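Local coordinates for protein leucine aminopeptidase (Parabacteroides distasonis, PDB 3TC8) that probably acts as a zinc-dependent aminopeptidase of the M28 family, though a related glutaminyl cyclase activity is also possible, at residues 96-110 with 152-166. Sequence-based numbering, arbitrary orientation.
Sequences RVLLFAHWDSRPYSD and DIIFFDAEDYGTPEF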
# COMPACT_ATOMS: atom_id res chain seq x y z
N ARG A 96 10.83 -10.85 11.68
CA ARG A 96 9.91 -9.76 11.33
C ARG A 96 9.23 -9.99 10.01
O ARG A 96 9.74 -10.71 9.15
CB ARG A 96 10.68 -8.45 11.27
CG ARG A 96 11.58 -8.26 12.46
CD ARG A 96 12.03 -6.83 12.66
NE ARG A 96 10.93 -5.91 12.97
CZ ARG A 96 10.31 -5.88 14.14
NH1 ARG A 96 10.73 -6.62 15.18
NH2 ARG A 96 9.30 -5.02 14.32
N VAL A 97 8.04 -9.39 9.88
CA VAL A 97 7.32 -9.30 8.64
C VAL A 97 7.04 -7.84 8.36
O VAL A 97 6.66 -7.09 9.25
CB VAL A 97 6.02 -10.11 8.67
CG1 VAL A 97 5.15 -9.82 7.47
CG2 VAL A 97 6.37 -11.60 8.76
N LEU A 98 7.26 -7.41 7.12
CA LEU A 98 7.01 -6.08 6.62
C LEU A 98 5.67 -6.02 5.90
O LEU A 98 5.49 -6.75 4.93
CB LEU A 98 8.15 -5.69 5.70
CG LEU A 98 7.99 -4.35 4.97
CD1 LEU A 98 7.92 -3.20 5.90
CD2 LEU A 98 9.10 -4.19 3.91
N LEU A 99 4.81 -5.11 6.34
CA LEU A 99 3.50 -4.87 5.67
C LEU A 99 3.51 -3.40 5.27
O LEU A 99 3.79 -2.53 6.08
CB LEU A 99 2.35 -5.14 6.64
CG LEU A 99 2.30 -6.52 7.25
CD1 LEU A 99 1.10 -6.61 8.24
CD2 LEU A 99 2.21 -7.63 6.23
N PHE A 100 3.15 -3.13 4.00
CA PHE A 100 3.38 -1.77 3.48
C PHE A 100 2.36 -1.37 2.47
O PHE A 100 1.65 -2.18 1.90
CB PHE A 100 4.84 -1.57 3.01
CG PHE A 100 5.35 -2.49 1.93
CD1 PHE A 100 5.61 -3.83 2.16
CD2 PHE A 100 5.68 -1.98 0.69
CE1 PHE A 100 6.19 -4.64 1.23
CE2 PHE A 100 6.26 -2.81 -0.27
CZ PHE A 100 6.53 -4.11 -0.01
N ALA A 101 2.27 -0.06 2.26
CA ALA A 101 1.33 0.57 1.32
C ALA A 101 1.83 2.01 1.10
O ALA A 101 2.58 2.52 1.90
CB ALA A 101 -0.08 0.61 1.97
N HIS A 102 1.41 2.59 -0.02
CA HIS A 102 1.71 4.01 -0.24
C HIS A 102 0.55 4.86 0.27
O HIS A 102 -0.62 4.48 0.15
CB HIS A 102 2.03 4.34 -1.71
CG HIS A 102 0.88 4.59 -2.61
ND1 HIS A 102 0.44 5.87 -2.86
CD2 HIS A 102 0.09 3.78 -3.34
CE1 HIS A 102 -0.59 5.84 -3.67
NE2 HIS A 102 -0.82 4.60 -4.01
N TRP A 103 0.87 6.05 0.79
CA TRP A 103 -0.14 6.92 1.38
C TRP A 103 -0.40 8.23 0.64
O TRP A 103 -1.38 8.92 0.93
CB TRP A 103 0.12 7.19 2.88
CG TRP A 103 1.25 8.08 3.21
CD1 TRP A 103 2.55 7.72 3.36
CD2 TRP A 103 1.18 9.47 3.55
NE1 TRP A 103 3.29 8.81 3.75
CE2 TRP A 103 2.47 9.89 3.92
CE3 TRP A 103 0.14 10.40 3.59
CZ2 TRP A 103 2.72 11.20 4.28
CZ3 TRP A 103 0.39 11.69 3.99
CH2 TRP A 103 1.67 12.07 4.34
N ASP A 104 0.50 8.62 -0.26
CA ASP A 104 0.29 9.80 -1.07
C ASP A 104 -0.82 9.60 -2.09
O ASP A 104 -1.16 8.46 -2.47
CB ASP A 104 1.58 10.20 -1.79
CG ASP A 104 2.09 9.14 -2.75
OD1 ASP A 104 2.21 7.97 -2.34
OD2 ASP A 104 2.39 9.52 -3.91
N SER A 105 -1.33 10.73 -2.57
CA SER A 105 -2.27 10.77 -3.68
C SER A 105 -1.61 11.42 -4.89
O SER A 105 -0.90 12.41 -4.78
CB SER A 105 -3.49 11.67 -3.29
OG SER A 105 -4.10 11.26 -2.11
N ARG A 106 -1.91 10.89 -6.06
CA ARG A 106 -1.37 11.43 -7.30
C ARG A 106 -1.86 12.87 -7.52
O ARG A 106 -3.06 13.13 -7.42
CB ARG A 106 -1.78 10.52 -8.45
CG ARG A 106 -1.20 10.92 -9.82
CD ARG A 106 -0.96 9.70 -10.67
NE ARG A 106 -0.47 9.99 -12.02
CZ ARG A 106 0.80 10.25 -12.29
NH1 ARG A 106 1.68 10.42 -11.34
NH2 ARG A 106 1.20 10.47 -13.54
N PRO A 107 -0.99 13.74 -8.00
CA PRO A 107 -1.38 15.14 -8.27
C PRO A 107 -2.10 15.37 -9.60
O PRO A 107 -2.46 16.49 -9.90
CB PRO A 107 -0.07 15.89 -8.22
CG PRO A 107 0.95 14.88 -8.67
CD PRO A 107 0.49 13.62 -7.99
N TYR A 108 -2.24 14.31 -10.35
CA TYR A 108 -2.80 14.31 -11.68
C TYR A 108 -3.89 13.26 -11.80
O TYR A 108 -3.93 12.30 -11.03
CB TYR A 108 -1.74 14.00 -12.75
CG TYR A 108 -0.43 14.71 -12.59
CD1 TYR A 108 -0.36 16.09 -12.54
CD2 TYR A 108 0.74 14.00 -12.43
CE1 TYR A 108 0.86 16.73 -12.38
CE2 TYR A 108 1.99 14.64 -12.25
CZ TYR A 108 2.01 16.00 -12.21
OH TYR A 108 3.23 16.62 -12.08
N SER A 109 -4.78 13.45 -12.74
CA SER A 109 -5.77 12.45 -13.16
C SER A 109 -5.56 12.17 -14.64
O SER A 109 -6.40 12.43 -15.48
CB SER A 109 -7.18 12.93 -12.86
OG SER A 109 -7.32 13.25 -11.49
N ASP A 110 -4.36 11.64 -14.94
CA ASP A 110 -3.86 11.65 -16.31
C ASP A 110 -4.44 10.58 -17.22
O ASP A 110 -4.18 10.63 -18.40
CB ASP A 110 -2.32 11.66 -16.34
CG ASP A 110 -1.64 10.58 -15.47
OD1 ASP A 110 -2.10 10.28 -14.35
OD2 ASP A 110 -0.56 10.09 -15.93
N ASP A 152 6.44 -4.75 11.07
CA ASP A 152 6.65 -3.35 10.71
C ASP A 152 5.58 -2.97 9.70
O ASP A 152 5.43 -3.63 8.70
CB ASP A 152 8.05 -3.14 10.14
CG ASP A 152 9.09 -3.61 11.11
OD1 ASP A 152 9.19 -3.00 12.20
OD2 ASP A 152 9.77 -4.64 10.80
N ILE A 153 4.85 -1.91 10.02
CA ILE A 153 3.86 -1.31 9.13
C ILE A 153 4.56 -0.10 8.52
O ILE A 153 4.97 0.79 9.29
CB ILE A 153 2.62 -0.86 9.89
CG1 ILE A 153 1.97 -1.96 10.75
CG2 ILE A 153 1.67 -0.15 8.99
CD1 ILE A 153 1.34 -3.04 9.96
N ILE A 154 4.64 -0.02 7.22
CA ILE A 154 5.24 1.15 6.57
C ILE A 154 4.28 1.75 5.55
O ILE A 154 3.80 1.09 4.67
CB ILE A 154 6.62 0.91 5.92
CG1 ILE A 154 7.57 0.30 6.96
CG2 ILE A 154 7.13 2.24 5.34
CD1 ILE A 154 9.04 0.14 6.48
N PHE A 155 4.05 3.07 5.77
CA PHE A 155 3.35 3.88 4.80
C PHE A 155 4.42 4.69 4.03
O PHE A 155 5.03 5.60 4.57
CB PHE A 155 2.34 4.79 5.46
CG PHE A 155 1.36 4.07 6.38
CD1 PHE A 155 0.86 2.82 6.09
CD2 PHE A 155 0.95 4.70 7.54
CE1 PHE A 155 -0.04 2.21 6.97
CE2 PHE A 155 0.01 4.10 8.41
CZ PHE A 155 -0.46 2.84 8.08
N PHE A 156 4.61 4.30 2.77
CA PHE A 156 5.60 4.95 1.90
C PHE A 156 4.98 6.14 1.17
O PHE A 156 3.86 6.08 0.70
CB PHE A 156 6.16 3.94 0.90
CG PHE A 156 7.08 2.93 1.50
CD1 PHE A 156 8.31 3.29 1.97
CD2 PHE A 156 6.74 1.58 1.54
CE1 PHE A 156 9.17 2.37 2.49
CE2 PHE A 156 7.63 0.66 2.08
CZ PHE A 156 8.85 1.04 2.52
N ASP A 157 5.76 7.19 1.10
CA ASP A 157 5.35 8.42 0.45
C ASP A 157 5.83 8.51 -0.96
O ASP A 157 6.68 7.73 -1.43
CB ASP A 157 5.90 9.63 1.25
CG ASP A 157 5.17 10.93 1.05
OD1 ASP A 157 4.15 10.98 0.32
OD2 ASP A 157 5.59 11.89 1.73
N ALA A 158 5.23 9.42 -1.69
CA ALA A 158 5.70 9.84 -3.01
C ALA A 158 5.81 8.64 -3.95
O ALA A 158 6.72 8.59 -4.80
CB ALA A 158 6.99 10.61 -2.89
N GLU A 159 4.85 7.73 -3.90
CA GLU A 159 4.81 6.63 -4.82
C GLU A 159 4.22 7.01 -6.17
O GLU A 159 4.59 6.40 -7.17
CB GLU A 159 4.00 5.47 -4.21
CG GLU A 159 3.87 4.23 -5.10
CD GLU A 159 2.81 4.26 -6.18
OE1 GLU A 159 1.81 4.99 -5.99
OE2 GLU A 159 3.00 3.52 -7.21
N ASP A 160 3.27 7.95 -6.14
CA ASP A 160 2.36 8.13 -7.29
C ASP A 160 2.53 9.52 -7.94
O ASP A 160 1.56 10.06 -8.47
CB ASP A 160 0.91 7.89 -6.87
CG ASP A 160 0.13 7.14 -7.90
OD1 ASP A 160 0.68 6.65 -8.89
OD2 ASP A 160 -1.06 6.98 -7.72
N TYR A 161 3.76 10.00 -7.96
CA TYR A 161 4.15 11.29 -8.55
C TYR A 161 5.03 11.06 -9.79
O TYR A 161 5.80 11.93 -10.18
CB TYR A 161 4.85 12.16 -7.48
CG TYR A 161 4.60 13.66 -7.53
CD1 TYR A 161 5.06 14.48 -8.59
CD2 TYR A 161 3.97 14.30 -6.47
CE1 TYR A 161 4.86 15.83 -8.54
CE2 TYR A 161 3.82 15.68 -6.42
CZ TYR A 161 4.28 16.43 -7.48
OH TYR A 161 4.12 17.81 -7.41
N GLY A 162 4.89 9.92 -10.44
CA GLY A 162 5.67 9.61 -11.63
C GLY A 162 5.17 10.35 -12.84
O GLY A 162 4.10 10.97 -12.86
N THR A 163 5.98 10.30 -13.89
CA THR A 163 5.73 11.03 -15.13
C THR A 163 4.30 10.80 -15.60
O THR A 163 3.90 9.64 -15.81
CB THR A 163 6.69 10.56 -16.24
OG1 THR A 163 8.03 10.70 -15.75
CG2 THR A 163 6.49 11.38 -17.52
N PRO A 164 3.54 11.87 -15.88
CA PRO A 164 2.17 11.67 -16.37
C PRO A 164 2.10 11.46 -17.88
O PRO A 164 3.04 11.78 -18.63
CB PRO A 164 1.47 12.96 -15.95
CG PRO A 164 2.54 13.96 -15.97
CD PRO A 164 3.79 13.27 -15.52
N GLU A 165 0.95 11.00 -18.32
CA GLU A 165 0.74 10.68 -19.72
C GLU A 165 0.97 11.85 -20.64
O GLU A 165 1.38 11.66 -21.77
CB GLU A 165 -0.67 10.16 -19.93
CG GLU A 165 -0.95 8.83 -19.24
CD GLU A 165 -0.11 7.69 -19.79
OE1 GLU A 165 -0.42 7.26 -20.89
OE2 GLU A 165 0.86 7.26 -19.13
N PHE A 166 0.74 13.08 -20.15
CA PHE A 166 0.86 14.27 -20.99
C PHE A 166 2.26 14.84 -21.03
O PHE A 166 2.47 15.86 -21.71
CB PHE A 166 -0.19 15.33 -20.53
CG PHE A 166 -0.10 15.70 -19.07
CD1 PHE A 166 0.83 16.59 -18.61
CD2 PHE A 166 -0.99 15.18 -18.16
CE1 PHE A 166 0.90 16.94 -17.28
CE2 PHE A 166 -0.95 15.53 -16.81
CZ PHE A 166 0.00 16.41 -16.35
O HOH W 1 -2.69 8.04 -5.81
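Strands 96-102 and 152-156 run parallel, joined by six backbone hydrogen bonds from D152 N to V97 O as far as W103 N to F156 O, just past the strand end. At the start of the pair R96 grips the D152 carboxylate side-on, NE to OD2 at 2.8 Å and NH2 to OD1; Y191 and S88 also bind that carboxylate. Beyond the strands carboxylates and a guanidinium tie the two loops. D104 OD1 takes H102 ND1 (2.8 Å) and E159 N from opposite faces of the carboxylate, while its OD2 accepts D160 N on the syn lone pair, 2.9 Å away. H102 NE2 is hydrogen-bonded to zinc ligand D127, and the D104 bond to ND1 probably fixes the turn of the ring; E159 OE1 lies over one ring face. With CG anti to the backbone N (chi1 -176°), the R106 chain runs alongside D160 O and brings NH1 to it (2.9 Å); NH1 and NH2 clasp G162 O end-on, and NE and NH2 bridge D110, whose OD2 also accepts E165 N. A leucine in place of R106 would probably leave the D110 carboxylate without its counter-charge and the D160 and G162 carbonyls without these donors, slackening the loop behind zinc ligand D160. Among apolar contacts, P107 CG sits over the Y161 ring face, 3.7 Å from its centroid, and F166 points its edge at the Y108 face. L98 CD1 meets I154 CD1 at 3.6 Å. Helix 125-144 links the two strands in a beta-alpha-beta crossover; strand 96-102 runs between 150-156 and 195-200, helices 177-184 and 250-258 cover the L98, F100 and I154 face, and D160, in the loop after its strand, joins D127 and H281 on zinc.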